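Local coordinates for protein tyrosine recombinase XerH (Helicobacter pylori, PDB 5JK0) that catalyses the site-specific cutting and rejoining of DNA strands as a tyrosine recombinase and takes part in chromosome segregation, at residues N100-K103 / N104-E107; G119-S122 / L123-K127; A287-Y290 / K291-R295; I328-Q331 / E332-H336. All coordinates share one frame; numbering follows the deposited sequence.

Contact 1 (N100-K103 / N104-E107)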
loop_
_atom_site.group_PDB
_atom_site.type_symbol
_atom_site.label_atom_id
_atom_site.label_comp_id
_atom_site.label_asym_id
_atom_site.label_seq_id
_atom_site.Cartn_x
_atom_site.Cartn_y
_atom_site.Cartn_z
ATOM N N ASN D 100 7.516 -37.098 11.283
ATOM C CA ASN D 100 7.068 -37.838 12.458
ATOM C C ASN D 100 6.949 -36.984 13.719
ATOM O O ASN D 100 6.783 -37.515 14.816
ATOM C CB ASN D 100 8.015 -39.011 12.725
ATOM C CG ASN D 100 8.002 -40.037 11.609
ATOM O OD1 ASN D 100 6.970 -40.276 10.980
ATOM N ND2 ASN D 100 9.152 -40.651 11.355
ATOM N N SER D 101 7.023 -35.666 13.563
ATOM C CA SER D 101 6.978 -34.770 14.714
ATOM C C SER D 101 6.208 -33.484 14.427
ATOM O O SER D 101 6.125 -33.040 13.281
ATOM C CB SER D 101 8.398 -34.431 15.172
ATOM O OG SER D 101 8.384 -33.463 16.206
ATOM N N LEU D 102 5.650 -32.888 15.478
ATOM C CA LEU D 102 4.970 -31.600 15.362
ATOM C C LEU D 102 5.957 -30.500 14.992
ATOM O O LEU D 102 5.579 -29.483 14.411
ATOM C CB LEU D 102 4.257 -31.238 16.669
ATOM C CG LEU D 102 2.962 -31.982 17.005
ATOM C CD1 LEU D 102 2.391 -31.478 18.321
ATOM C CD2 LEU D 102 1.946 -31.823 15.883
ATOM N N LYS D 103 7.224 -30.714 15.333
ATOM C CA LYS D 103 8.273 -29.741 15.048
ATOM C C LYS D 103 8.564 -29.639 13.551
ATOM O O LYS D 103 9.229 -28.704 13.105
ATOM C CB LYS D 103 9.551 -30.098 15.810
ATOM C CG LYS D 103 9.410 -30.021 17.323
ATOM C CD LYS D 103 10.710 -30.390 18.022
ATOM C CE LYS D 103 10.572 -30.300 19.534
ATOM N NZ LYS D 103 11.821 -30.705 20.236
ATOM N N ASN D 104 8.064 -30.602 12.781
ATOM C CA ASN D 104 8.226 -30.581 11.331
ATOM C C ASN D 104 7.310 -29.553 10.674
ATOM O O ASN D 104 7.506 -29.184 9.515
ATOM C CB ASN D 104 7.963 -31.967 10.740
ATOM C CG ASN D 104 8.997 -32.990 11.167
ATOM O OD1 ASN D 104 8.657 -34.080 11.626
ATOM N ND2 ASN D 104 10.268 -32.641 11.018
ATOM N N ILE D 105 6.312 -29.095 11.420
ATOM C CA ILE D 105 5.396 -28.075 10.926
ATOM C C ILE D 105 6.068 -26.707 10.907
ATOM O O ILE D 105 6.456 -26.184 11.951
ATOM C CB ILE D 105 4.118 -27.997 11.784
ATOM C CG1 ILE D 105 3.385 -29.341 11.780
ATOM C CG2 ILE D 105 3.207 -26.887 11.281
ATOM C CD1 ILE D 105 2.093 -29.334 12.571
ATOM N N ASP D 106 6.211 -26.130 9.717
ATOM C CA ASP D 106 6.806 -24.805 9.588
ATOM C C ASP D 106 5.979 -23.897 8.683
ATOM O O ASP D 106 4.875 -24.251 8.272
ATOM C CB ASP D 106 8.244 -24.905 9.062
ATOM C CG ASP D 106 8.359 -25.757 7.807
ATOM O OD1 ASP D 106 7.357 -25.904 7.077
ATOM O OD2 ASP D 106 9.465 -26.278 7.550
ATOM N N GLU D 107 6.530 -22.729 8.373
ATOM C CA GLU D 107 5.823 -21.715 7.602
ATOM C C GLU D 107 5.605 -22.150 6.155
ATOM O O GLU D 107 4.599 -21.801 5.539
ATOM C CB GLU D 107 6.595 -20.396 7.649
ATOM C CG GLU D 107 5.722 -19.159 7.593
ATOM C CD GLU D 107 6.455 -17.917 8.064
ATOM O OE1 GLU D 107 7.676 -18.008 8.314
ATOM O OE2 GLU D 107 5.812 -16.856 8.192
HETATM O O HOH W 1 10.515 -36.316 11.656
HETATM O O HOH W 2 8.981 -25.458 13.181
#
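Leu102 and Ile105 make the tight half of this turn. Their side chains run side by side in the same direction, with Leu102 CD2 4.1 Å from Ile105 CD1, and both are buried: Leu102 lies against Leu16 and Trp19 of helix 12-30, Ile105 against Phe83 and Phe87 of helix 74-93. The backbone closes the same turn, with Ile105 N giving its hydrogen to Leu102 O (3.1 Å, 158° at the hydrogen), the i+3 to i pattern of a 3-10 turn. Ser101 OG accepts from Lys103 N at 3.1 Å, an ST turn, and is also tied to Glu7. The turn lies in the core-binding domain, in the link between helices 74-93 and 107-117, and Asp106 is the N-cap of the second. The other half is looser. The Asn104 amide, its CG beside the backbone N (chi1 -66°), folds back so that OD1 takes the hydrogen of Ser101 N at 3.0 Å, a bent bond of 134°. Water joins OD1, at 2.9 Å, to Asn100 N. A second water spans Lys103 O and Ile105 O, while the fully extended, exposed Lys103 chain leaves the turn past Leu6 and Tyr152.

Contact 2 (G119-S122 / L123-K127). With nucleotides of chain H.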
loop_
_atom_site.group_PDB
_atom_site.type_symbol
_atom_site.label_atom_id
_atom_site.label_comp_id
_atom_site.label_asym_id
_atom_site.label_seq_id
_atom_site.Cartn_x
_atom_site.Cartn_y
_atom_site.Cartn_z
ATOM N N GLY D 119 -7.911 -22.844 -3.025
ATOM C CA GLY D 119 -8.022 -22.725 -4.466
ATOM C C GLY D 119 -9.461 -22.565 -4.916
ATOM O O GLY D 119 -10.292 -23.446 -4.694
ATOM N N GLY D 120 -9.759 -21.432 -5.541
ATOM C CA GLY D 120 -11.096 -21.167 -6.042
ATOM C C GLY D 120 -11.957 -20.387 -5.068
ATOM O O GLY D 120 -13.092 -20.029 -5.383
ATOM N N LEU D 121 -11.421 -20.126 -3.881
ATOM C CA LEU D 121 -12.153 -19.383 -2.859
ATOM C C LEU D 121 -11.803 -17.897 -2.892
ATOM O O LEU D 121 -10.844 -17.491 -3.549
ATOM C CB LEU D 121 -11.874 -19.964 -1.473
ATOM C CG LEU D 121 -12.231 -21.441 -1.298
ATOM C CD1 LEU D 121 -12.024 -21.882 0.143
ATOM C CD2 LEU D 121 -13.662 -21.710 -1.748
ATOM N N SER D 122 -12.583 -17.093 -2.177
ATOM C CA SER D 122 -12.405 -15.645 -2.182
ATOM C C SER D 122 -11.148 -15.222 -1.429
ATOM O O SER D 122 -10.582 -15.999 -0.660
ATOM C CB SER D 122 -13.627 -14.956 -1.574
ATOM O OG SER D 122 -13.750 -15.261 -0.196
ATOM N N LEU D 123 -10.721 -13.984 -1.657
ATOM C CA LEU D 123 -9.562 -13.428 -0.968
ATOM C C LEU D 123 -9.849 -13.270 0.521
ATOM O O LEU D 123 -8.960 -13.434 1.355
ATOM C CB LEU D 123 -9.169 -12.081 -1.581
ATOM C CG LEU D 123 -7.997 -11.334 -0.939
ATOM C CD1 LEU D 123 -6.725 -12.171 -0.990
ATOM C CD2 LEU D 123 -7.784 -9.985 -1.612
ATOM N N ALA D 124 -11.099 -12.955 0.845
ATOM C CA ALA D 124 -11.517 -12.785 2.231
ATOM C C ALA D 124 -11.436 -14.103 2.992
ATOM O O ALA D 124 -11.033 -14.136 4.155
ATOM C CB ALA D 124 -12.928 -12.221 2.293
ATOM N N THR D 125 -11.825 -15.188 2.328
ATOM C CA THR D 125 -11.772 -16.519 2.923
ATOM C C THR D 125 -10.331 -16.921 3.210
ATOM O O THR D 125 -10.034 -17.504 4.255
ATOM C CB THR D 125 -12.430 -17.569 2.007
ATOM O OG1 THR D 125 -13.813 -17.245 1.825
ATOM C CG2 THR D 125 -12.319 -18.961 2.613
ATOM N N LYS D 126 -9.439 -16.601 2.278
ATOM C CA LYS D 126 -8.017 -16.872 2.445
ATOM C C LYS D 126 -7.471 -16.177 3.690
ATOM O O LYS D 126 -6.651 -16.737 4.417
ATOM C CB LYS D 126 -7.233 -16.423 1.207
ATOM C CG LYS D 126 -7.599 -17.151 -0.080
ATOM C CD LYS D 126 -6.945 -16.486 -1.285
ATOM C CE LYS D 126 -7.238 -17.235 -2.579
ATOM N NZ LYS D 126 -6.618 -18.586 -2.598
ATOM N N LYS D 127 -7.938 -14.956 3.935
ATOM C CA LYS D 127 -7.492 -14.181 5.087
ATOM C C LYS D 127 -7.945 -14.813 6.398
ATOM O O LYS D 127 -7.196 -14.832 7.374
ATOM C CB LYS D 127 -8.002 -12.743 4.995
ATOM C CG LYS D 127 -7.427 -11.962 3.829
ATOM C CD LYS D 127 -7.914 -10.524 3.832
ATOM C CE LYS D 127 -7.300 -9.737 2.688
ATOM N NZ LYS D 127 -7.735 -8.316 2.701
ATOM P P DA H 10 -16.090 -17.831 -0.793
ATOM O OP1 DA H 10 -16.207 -17.738 -2.263
ATOM O OP2 DA H 10 -14.789 -18.176 -0.181
ATOM O "O5'" DA H 10 -16.583 -16.452 -0.153
ATOM C "C5'" DA H 10 -17.935 -16.045 -0.311
ATOM C "C4'" DA H 10 -18.211 -14.768 0.461
ATOM O "O4'" DA H 10 -18.348 -15.068 1.876
ATOM C "C3'" DA H 10 -17.117 -13.698 0.357
ATOM O "O3'" DA H 10 -17.701 -12.436 0.065
ATOM C "C2'" DA H 10 -16.481 -13.707 1.748
ATOM C "C1'" DA H 10 -17.674 -14.079 2.608
ATOM N N9 DA H 10 -17.311 -14.613 3.918
ATOM C C8 DA H 10 -16.384 -15.580 4.190
ATOM N N7 DA H 10 -16.264 -15.855 5.469
ATOM C C5 DA H 10 -17.173 -15.005 6.078
ATOM C C6 DA H 10 -17.529 -14.803 7.426
ATOM N N6 DA H 10 -16.983 -15.478 8.442
ATOM N N1 DA H 10 -18.476 -13.877 7.691
ATOM C C2 DA H 10 -19.022 -13.203 6.672
ATOM N N3 DA H 10 -18.768 -13.303 5.369
ATOM C C4 DA H 10 -17.825 -14.232 5.136
ATOM P P DA H 11 -16.797 -11.239 -0.513
ATOM O OP1 DA H 11 -17.707 -10.119 -0.838
ATOM O OP2 DA H 11 -15.918 -11.803 -1.560
ATOM O "O5'" DA H 11 -15.863 -10.823 0.720
ATOM C "C5'" DA H 11 -16.031 -9.560 1.353
ATOM C "C4'" DA H 11 -17.186 -9.588 2.340
ATOM O "O4'" DA H 11 -16.992 -10.670 3.289
ATOM C "C3'" DA H 11 -17.351 -8.311 3.167
ATOM O "O3'" DA H 11 -18.707 -7.893 3.163
ATOM C "C2'" DA H 11 -16.887 -8.714 4.566
ATOM C "C1'" DA H 11 -17.213 -10.199 4.597
ATOM N N9 DA H 11 -16.362 -10.957 5.511
ATOM C C8 DA H 11 -15.310 -11.763 5.179
ATOM N N7 DA H 11 -14.720 -12.315 6.212
ATOM C C5 DA H 11 -15.431 -11.835 7.299
ATOM C C6 DA H 11 -15.303 -12.046 8.687
ATOM N N6 DA H 11 -14.368 -12.833 9.229
ATOM N N1 DA H 11 -16.178 -11.415 9.498
ATOM C C2 DA H 11 -17.113 -10.630 8.951
ATOM N N3 DA H 11 -17.330 -10.353 7.666
ATOM C C4 DA H 11 -16.447 -10.995 6.885
#
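Lys126 N donates to Ser122 O (3.2 Å, 158° at the hydrogen), closing the first turn of helix 123-143, with Ser122 as N-cap. Ser122 OG stands between its own N and carbonyl carbon (chi1 66°), 2.8 Å from Thr125 OG1; its one proton could go there or to O5' of DA10 in chain H, at 3.1 Å, and the geometry does not settle which. The DA10 phosphate is held more plainly: Ser122 N points almost straight at OP2, at 3.2 Å and 172°. Thr125 OG1 reaches the same OP2, at a separation too short to trust. Leu121 CD1 meets Thr125 CG2 at 3.8 Å; on the DNA side, Ala124 CB sits 3.6 Å from O5' of DA11 in chain H. Lys126 bends at its last torsion toward Thr118 OG1 of its own chain and Asn33 of the second subunit, whose Asp242 accepts from Leu123 N. A serine at the N-cap position thus meets a DNA phosphate at the start of a core-binding domain helix, whose dipole would favour the anion.

Contact 3 (A287-Y290 / K291-R295). With nucleotides of chain G; nucleotides of chain H.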
loop_
_atom_site.group_PDB
_atom_site.type_symbol
_atom_site.label_atom_id
_atom_site.label_comp_id
_atom_site.label_asym_id
_atom_site.label_seq_id
_atom_site.Cartn_x
_atom_site.Cartn_y
_atom_site.Cartn_z
ATOM N N ALA D 287 -31.585 -16.147 8.452
ATOM C CA ALA D 287 -31.832 -16.940 7.251
ATOM C C ALA D 287 -33.238 -16.715 6.700
ATOM O O ALA D 287 -33.423 -16.574 5.491
ATOM C CB ALA D 287 -31.609 -18.417 7.542
ATOM N N TYR D 288 -34.224 -16.679 7.591
ATOM C CA TYR D 288 -35.604 -16.447 7.184
ATOM C C TYR D 288 -35.810 -15.000 6.750
ATOM O O TYR D 288 -36.518 -14.730 5.779
ATOM C CB TYR D 288 -36.572 -16.796 8.315
ATOM C CG TYR D 288 -38.023 -16.555 7.962
ATOM C CD1 TYR D 288 -38.741 -17.485 7.219
ATOM C CD2 TYR D 288 -38.674 -15.396 8.368
ATOM C CE1 TYR D 288 -40.066 -17.267 6.891
ATOM C CE2 TYR D 288 -39.999 -15.170 8.044
ATOM C CZ TYR D 288 -40.688 -16.108 7.306
ATOM O OH TYR D 288 -42.007 -15.885 6.984
ATOM N N LEU D 289 -35.192 -14.076 7.479
ATOM C CA LEU D 289 -35.294 -12.655 7.166
ATOM C C LEU D 289 -34.738 -12.355 5.778
ATOM O O LEU D 289 -35.358 -11.631 4.999
ATOM C CB LEU D 289 -34.560 -11.819 8.218
ATOM C CG LEU D 289 -34.410 -10.325 7.922
ATOM C CD1 LEU D 289 -35.766 -9.652 7.762
ATOM C CD2 LEU D 289 -33.594 -9.644 9.014
ATOM N N TYR D 290 -33.571 -12.917 5.476
ATOM C CA TYR D 290 -32.934 -12.725 4.176
ATOM C C TYR D 290 -33.832 -13.209 3.042
ATOM O O TYR D 290 -34.030 -12.504 2.052
ATOM C CB TYR D 290 -31.588 -13.458 4.124
ATOM C CG TYR D 290 -30.883 -13.355 2.788
ATOM C CD1 TYR D 290 -31.125 -14.281 1.778
ATOM C CD2 TYR D 290 -29.972 -12.337 2.537
ATOM C CE1 TYR D 290 -30.490 -14.188 0.557
ATOM C CE2 TYR D 290 -29.328 -12.239 1.318
ATOM C CZ TYR D 290 -29.592 -13.168 0.332
ATOM O OH TYR D 290 -28.956 -13.079 -0.885
ATOM N N LYS D 291 -34.365 -14.416 3.198
ATOM C CA LYS D 291 -35.191 -15.041 2.171
ATOM C C LYS D 291 -36.419 -14.196 1.849
ATOM O O LYS D 291 -36.829 -14.097 0.694
ATOM C CB LYS D 291 -35.615 -16.442 2.613
ATOM C CG LYS D 291 -36.038 -17.355 1.474
ATOM C CD LYS D 291 -34.869 -17.655 0.546
ATOM C CE LYS D 291 -35.263 -18.651 -0.535
ATOM N NZ LYS D 291 -34.114 -19.010 -1.414
ATOM N N GLN D 292 -37.002 -13.586 2.875
ATOM C CA GLN D 292 -38.175 -12.739 2.691
ATOM C C GLN D 292 -37.804 -11.421 2.018
ATOM O O GLN D 292 -38.583 -10.872 1.240
ATOM C CB GLN D 292 -38.861 -12.473 4.033
ATOM C CG GLN D 292 -39.494 -13.708 4.652
ATOM C CD GLN D 292 -40.606 -14.280 3.796
ATOM O OE1 GLN D 292 -41.402 -13.541 3.215
ATOM N NE2 GLN D 292 -40.663 -15.604 3.707
ATOM N N VAL D 293 -36.612 -10.918 2.322
ATOM C CA VAL D 293 -36.128 -9.675 1.728
ATOM C C VAL D 293 -35.782 -9.867 0.253
ATOM O O VAL D 293 -36.214 -9.089 -0.600
ATOM C CB VAL D 293 -34.894 -9.135 2.477
ATOM C CG1 VAL D 293 -34.210 -8.039 1.671
ATOM C CG2 VAL D 293 -35.295 -8.622 3.853
ATOM N N GLU D 294 -35.007 -10.908 -0.039
ATOM C CA GLU D 294 -34.615 -11.224 -1.409
ATOM C C GLU D 294 -35.834 -11.460 -2.296
ATOM O O GLU D 294 -35.841 -11.096 -3.473
ATOM C CB GLU D 294 -33.709 -12.458 -1.439
ATOM C CG GLU D 294 -33.220 -12.832 -2.830
ATOM C CD GLU D 294 -32.690 -14.253 -2.902
ATOM O OE1 GLU D 294 -33.062 -15.074 -2.036
ATOM O OE2 GLU D 294 -31.901 -14.547 -3.825
ATOM N N ARG D 295 -36.864 -12.067 -1.716
ATOM C CA ARG D 295 -38.098 -12.369 -2.433
ATOM C C ARG D 295 -38.807 -11.099 -2.897
ATOM O O ARG D 295 -39.352 -11.050 -3.999
ATOM C CB ARG D 295 -39.025 -13.203 -1.546
ATOM C CG ARG D 295 -40.357 -13.561 -2.178
ATOM C CD ARG D 295 -41.115 -14.552 -1.308
ATOM N NE ARG D 295 -42.470 -14.787 -1.793
ATOM C CZ ARG D 295 -43.545 -14.151 -1.339
ATOM N NH1 ARG D 295 -43.423 -13.239 -0.384
ATOM N NH2 ARG D 295 -44.741 -14.426 -1.838
ATOM P P DA G 24 -25.896 -12.379 -1.000
ATOM O OP1 DA G 24 -25.015 -12.122 -2.159
ATOM O OP2 DA G 24 -27.108 -11.553 -0.809
ATOM O "O5'" DA G 24 -26.331 -13.921 -1.015
ATOM C "C5'" DA G 24 -25.354 -14.921 -1.274
ATOM C "C4'" DA G 24 -25.859 -16.309 -0.911
ATOM O "O4'" DA G 24 -25.892 -16.472 0.533
ATOM C "C3'" DA G 24 -27.270 -16.663 -1.407
ATOM O "O3'" DA G 24 -27.238 -17.943 -2.015
ATOM C "C2'" DA G 24 -28.087 -16.701 -0.113
ATOM C "C1'" DA G 24 -27.034 -17.220 0.845
ATOM N N9 DA G 24 -27.361 -17.052 2.259
ATOM C C8 DA G 24 -28.122 -16.066 2.826
ATOM N N7 DA G 24 -28.248 -16.181 4.128
ATOM C C5 DA G 24 -27.522 -17.322 4.435
ATOM C C6 DA G 24 -27.264 -17.988 5.649
ATOM N N6 DA G 24 -27.729 -17.573 6.831
ATOM N N1 DA G 24 -26.499 -19.099 5.602
ATOM C C2 DA G 24 -26.032 -19.513 4.419
ATOM N N3 DA G 24 -26.210 -18.975 3.214
ATOM C C4 DA G 24 -26.972 -17.871 3.293
ATOM P P DT H 5 -36.074 -20.712 12.818
ATOM O OP1 DT H 5 -36.200 -20.658 14.291
ATOM O OP2 DT H 5 -35.712 -19.490 12.066
ATOM O "O5'" DT H 5 -35.030 -21.862 12.426
ATOM C "C5'" DT H 5 -35.169 -23.168 12.980
ATOM C "C4'" DT H 5 -34.105 -24.109 12.435
ATOM O "O4'" DT H 5 -34.159 -24.119 10.984
ATOM C "C3'" DT H 5 -32.664 -23.755 12.810
ATOM O "O3'" DT H 5 -31.954 -24.934 13.185
ATOM C "C2'" DT H 5 -32.105 -23.148 11.524
ATOM C "C1'" DT H 5 -32.864 -23.927 10.463
ATOM N N1 DT H 5 -32.980 -23.204 9.162
ATOM C C2 DT H 5 -32.194 -23.591 8.102
ATOM O O2 DT H 5 -31.393 -24.508 8.165
ATOM N N3 DT H 5 -32.378 -22.864 6.956
ATOM C C4 DT H 5 -33.253 -21.810 6.767
ATOM O O4 DT H 5 -33.346 -21.218 5.697
ATOM C C5 DT H 5 -34.047 -21.453 7.919
ATOM C C7 DT H 5 -35.031 -20.323 7.836
ATOM C C6 DT H 5 -33.875 -22.159 9.047
ATOM P P DG H 4 -42.150 -19.423 10.736
ATOM O OP1 DG H 4 -41.845 -19.943 12.087
ATOM O OP2 DG H 4 -43.026 -18.239 10.588
ATOM O "O5'" DG H 4 -40.778 -19.120 9.964
ATOM C "C5'" DG H 4 -39.520 -19.370 10.590
ATOM C "C4'" DG H 4 -39.177 -20.851 10.565
ATOM O "O4'" DG H 4 -39.432 -21.389 9.250
ATOM C "C3'" DG H 4 -37.718 -21.173 10.827
ATOM O "O3'" DG H 4 -37.473 -21.234 12.225
ATOM C "C2'" DG H 4 -37.563 -22.545 10.172
ATOM C "C1'" DG H 4 -38.583 -22.500 9.024
ATOM N N9 DG H 4 -37.979 -22.368 7.698
ATOM C C8 DG H 4 -38.257 -21.407 6.755
ATOM N N7 DG H 4 -37.569 -21.541 5.656
ATOM C C5 DG H 4 -36.783 -22.665 5.880
ATOM C C6 DG H 4 -35.833 -23.294 5.040
ATOM O O6 DG H 4 -35.486 -22.971 3.896
ATOM N N1 DG H 4 -35.261 -24.408 5.653
ATOM C C2 DG H 4 -35.568 -24.855 6.915
ATOM N N2 DG H 4 -34.911 -25.946 7.335
ATOM N N3 DG H 4 -36.458 -24.275 7.712
ATOM C C4 DG H 4 -37.025 -23.188 7.132
HETATM O O HOH W 3 -29.029 -13.527 -3.652
#
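Gln292 passes its CG over one face of the Tyr288 ring, 4.0 Å from the centroid and 22° off the normal, a CH-pi contact offset toward the rim. The amide beyond is turned 31° from the ring plane; the bend at chi2 lays it over the hydroxyl end, NE2 3.6 Å from Tyr288 CZ. O5' of DG4 in chain H lies over the opposite face, so side chain and DNA backbone sandwich the ring. Tyr290 and Glu294 are turned differently: ring and carboxylate planes are 51° apart, and Glu294 OE1 approaches Tyr290 CE1 at 3.8 Å, obliquely. C8 of DA24 in chain G lies over one face of Tyr290, toward the rim; Tyr290 OH points to OP2 of that nucleotide over a doubtfully short distance. A water bridges OH (2.8 Å) and Glu294 OE2, which also forms a salt bridge with Arg303. Glu294 N donates to Tyr290 O at 2.8 Å. Leu289 and Val293 run side by side onto Leu204, Ile205 and Ile208, packing helix 286-300 against helix 198-211, which also supplies Asn201 to Tyr288 OH.

Contact 4 (I328-Q331 / E332-H336). With nucleotides of chain H.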
loop_
_atom_site.group_PDB
_atom_site.type_symbol
_atom_site.label_atom_id
_atom_site.label_comp_id
_atom_site.label_asym_id
_atom_site.label_seq_id
_atom_site.Cartn_x
_atom_site.Cartn_y
_atom_site.Cartn_z
ATOM N N ILE D 328 -21.266 12.931 11.411
ATOM C CA ILE D 328 -21.539 12.591 12.805
ATOM C C ILE D 328 -22.939 11.995 12.946
ATOM O O ILE D 328 -23.150 11.044 13.702
ATOM C CB ILE D 328 -21.401 13.823 13.724
ATOM C CG1 ILE D 328 -19.973 14.372 13.671
ATOM C CG2 ILE D 328 -21.770 13.473 15.159
ATOM C CD1 ILE D 328 -18.934 13.430 14.237
ATOM N N LEU D 329 -23.890 12.553 12.202
ATOM C CA LEU D 329 -25.266 12.065 12.213
ATOM C C LEU D 329 -25.350 10.636 11.686
ATOM O O LEU D 329 -26.134 9.828 12.182
ATOM C CB LEU D 329 -26.165 12.985 11.384
ATOM C CG LEU D 329 -27.650 12.625 11.318
ATOM C CD1 LEU D 329 -28.261 12.622 12.711
ATOM C CD2 LEU D 329 -28.398 13.584 10.403
ATOM N N VAL D 330 -24.538 10.333 10.679
ATOM C CA VAL D 330 -24.478 8.988 10.114
ATOM C C VAL D 330 -23.972 7.995 11.153
ATOM O O VAL D 330 -24.521 6.902 11.302
ATOM C CB VAL D 330 -23.571 8.939 8.869
ATOM C CG1 VAL D 330 -23.348 7.500 8.419
ATOM C CG2 VAL D 330 -24.169 9.768 7.744
ATOM N N GLN D 331 -22.929 8.388 11.876
ATOM C CA GLN D 331 -22.343 7.544 12.910
ATOM C C GLN D 331 -23.343 7.226 14.016
ATOM O O GLN D 331 -23.483 6.075 14.429
ATOM C CB GLN D 331 -21.108 8.214 13.509
ATOM C CG GLN D 331 -20.462 7.413 14.624
ATOM C CD GLN D 331 -19.338 8.164 15.310
ATOM O OE1 GLN D 331 -19.302 9.395 15.302
ATOM N NE2 GLN D 331 -18.411 7.423 15.907
ATOM N N GLU D 332 -24.038 8.256 14.490
ATOM C CA GLU D 332 -24.981 8.106 15.593
ATOM C C GLU D 332 -26.224 7.320 15.189
ATOM O O GLU D 332 -26.775 6.562 15.988
ATOM C CB GLU D 332 -25.384 9.481 16.132
ATOM C CG GLU D 332 -24.228 10.279 16.710
ATOM C CD GLU D 332 -23.744 9.729 18.039
ATOM O OE1 GLU D 332 -24.534 9.050 18.727
ATOM O OE2 GLU D 332 -22.572 9.975 18.394
ATOM N N ALA D 333 -26.664 7.501 13.948
ATOM C CA ALA D 333 -27.862 6.828 13.459
ATOM C C ALA D 333 -27.600 5.357 13.156
ATOM O O ALA D 333 -28.460 4.506 13.383
ATOM C CB ALA D 333 -28.398 7.534 12.223
ATOM N N LEU D 334 -26.410 5.060 12.642
ATOM C CA LEU D 334 -26.057 3.694 12.271
ATOM C C LEU D 334 -25.464 2.924 13.447
ATOM O O LEU D 334 -25.520 1.695 13.486
ATOM C CB LEU D 334 -25.077 3.691 11.094
ATOM C CG LEU D 334 -25.666 3.719 9.679
ATOM C CD1 LEU D 334 -26.579 2.522 9.456
ATOM C CD2 LEU D 334 -26.407 5.022 9.400
ATOM N N GLY D 335 -24.896 3.652 14.402
ATOM C CA GLY D 335 -24.298 3.036 15.572
ATOM C C GLY D 335 -22.867 2.597 15.337
ATOM O O GLY D 335 -22.377 1.674 15.989
ATOM N N HIS D 336 -22.195 3.256 14.398
ATOM C CA HIS D 336 -20.795 2.961 14.106
ATOM C C HIS D 336 -19.899 3.383 15.264
ATOM O O HIS D 336 -20.064 4.466 15.823
ATOM C CB HIS D 336 -20.352 3.667 12.821
ATOM C CG HIS D 336 -21.055 3.186 11.590
ATOM N ND1 HIS D 336 -21.285 3.996 10.499
ATOM C CD2 HIS D 336 -21.571 1.974 11.272
ATOM C CE1 HIS D 336 -21.917 3.308 9.566
ATOM N NE2 HIS D 336 -22.103 2.077 10.010
ATOM P P DT H 14 -17.967 -0.501 14.313
ATOM O OP1 DT H 14 -19.100 -0.124 15.187
ATOM O OP2 DT H 14 -17.493 0.448 13.281
ATOM O "O5'" DT H 14 -16.715 -0.909 15.222
ATOM C "C5'" DT H 14 -16.775 -2.087 16.020
ATOM C "C4'" DT H 14 -15.430 -2.381 16.663
ATOM O "O4'" DT H 14 -14.487 -2.830 15.656
ATOM C "C3'" DT H 14 -14.771 -1.189 17.370
ATOM O "O3'" DT H 14 -14.436 -1.541 18.705
ATOM C "C2'" DT H 14 -13.517 -0.912 16.532
ATOM C "C1'" DT H 14 -13.228 -2.284 15.947
ATOM N N1 DT H 14 -12.416 -2.240 14.694
ATOM C C2 DT H 14 -11.082 -2.571 14.748
ATOM O O2 DT H 14 -10.518 -2.909 15.773
ATOM N N3 DT H 14 -10.426 -2.496 13.548
ATOM C C4 DT H 14 -10.957 -2.129 12.326
ATOM O O4 DT H 14 -10.282 -2.092 11.301
ATOM C C5 DT H 14 -12.361 -1.792 12.340
ATOM C C7 DT H 14 -13.048 -1.378 11.072
ATOM C C6 DT H 14 -13.016 -1.862 13.510
HETATM O O HOH W 4 -20.154 10.847 17.388
#
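Gln331 O is gripped twice: Gly335 N donates at 2.8 Å, bent to 136° at the hydrogen, and His336 N adds a weak bond at 3.1 Å. One carbonyl thus takes both amides where helix 327-334 ends, and the positive phi of Gly335 (85°) turns the chain out of the helix, a glycine at the C' position. The Gln331 side chain follows the same exit. With CG opposite the backbone N (chi1 178°) and an extended chain, it runs alongside the departing chain; its CG lies 3.2 Å from His336 O, and NE2 adds a weak bond to that oxygen at 3.4 Å. At the other end of the amide a water joins OE1 (2.7 Å) to Glu332 OE2, near Arg343 of the third subunit, which reaches both side chains weakly. On the buried side Val330 CG1 and Leu334 CD2 meet at 4.1 Å, their chains pointing the same way. Leu334 CB lies 3.5 Å above the His336 ring plane, displaced toward the rim, and Leu334 O is hydrogen-bonded by Arg313, another predicted active-site residue. In His336, itself predicted to be in the active site, ND1 is hydrogen-bonded to Ser342 OG. The backbone bonds fix the main chain at His336, while Leu334 and Ser342 probably limit the ring's rotation, which is consistent with holding it ready beside Tyr345, the predicted nucleophile.

Contacts 1 and 2 lie in the core-binding region, their centres about 25 Å apart; contacts 3 and 4 belong to the catalytic region, with centres about 26 Å apart. Contacts 3 and 4 are mostly buried and built on helices, whereas contacts 1 and 2 are partly buried and formed where loops lead into helices 107-117 and 123-143. Contact 1 is about 13 Å from the DNA at its nearest atom and joins protein groups and water, without DNA; in contact 2 a helix start meets a phosphate and the second subunit. Contact 3 sets aromatic rings against nucleotides, while contact 4, at a helix end, holds a predicted active-site histidine and touches the third subunit.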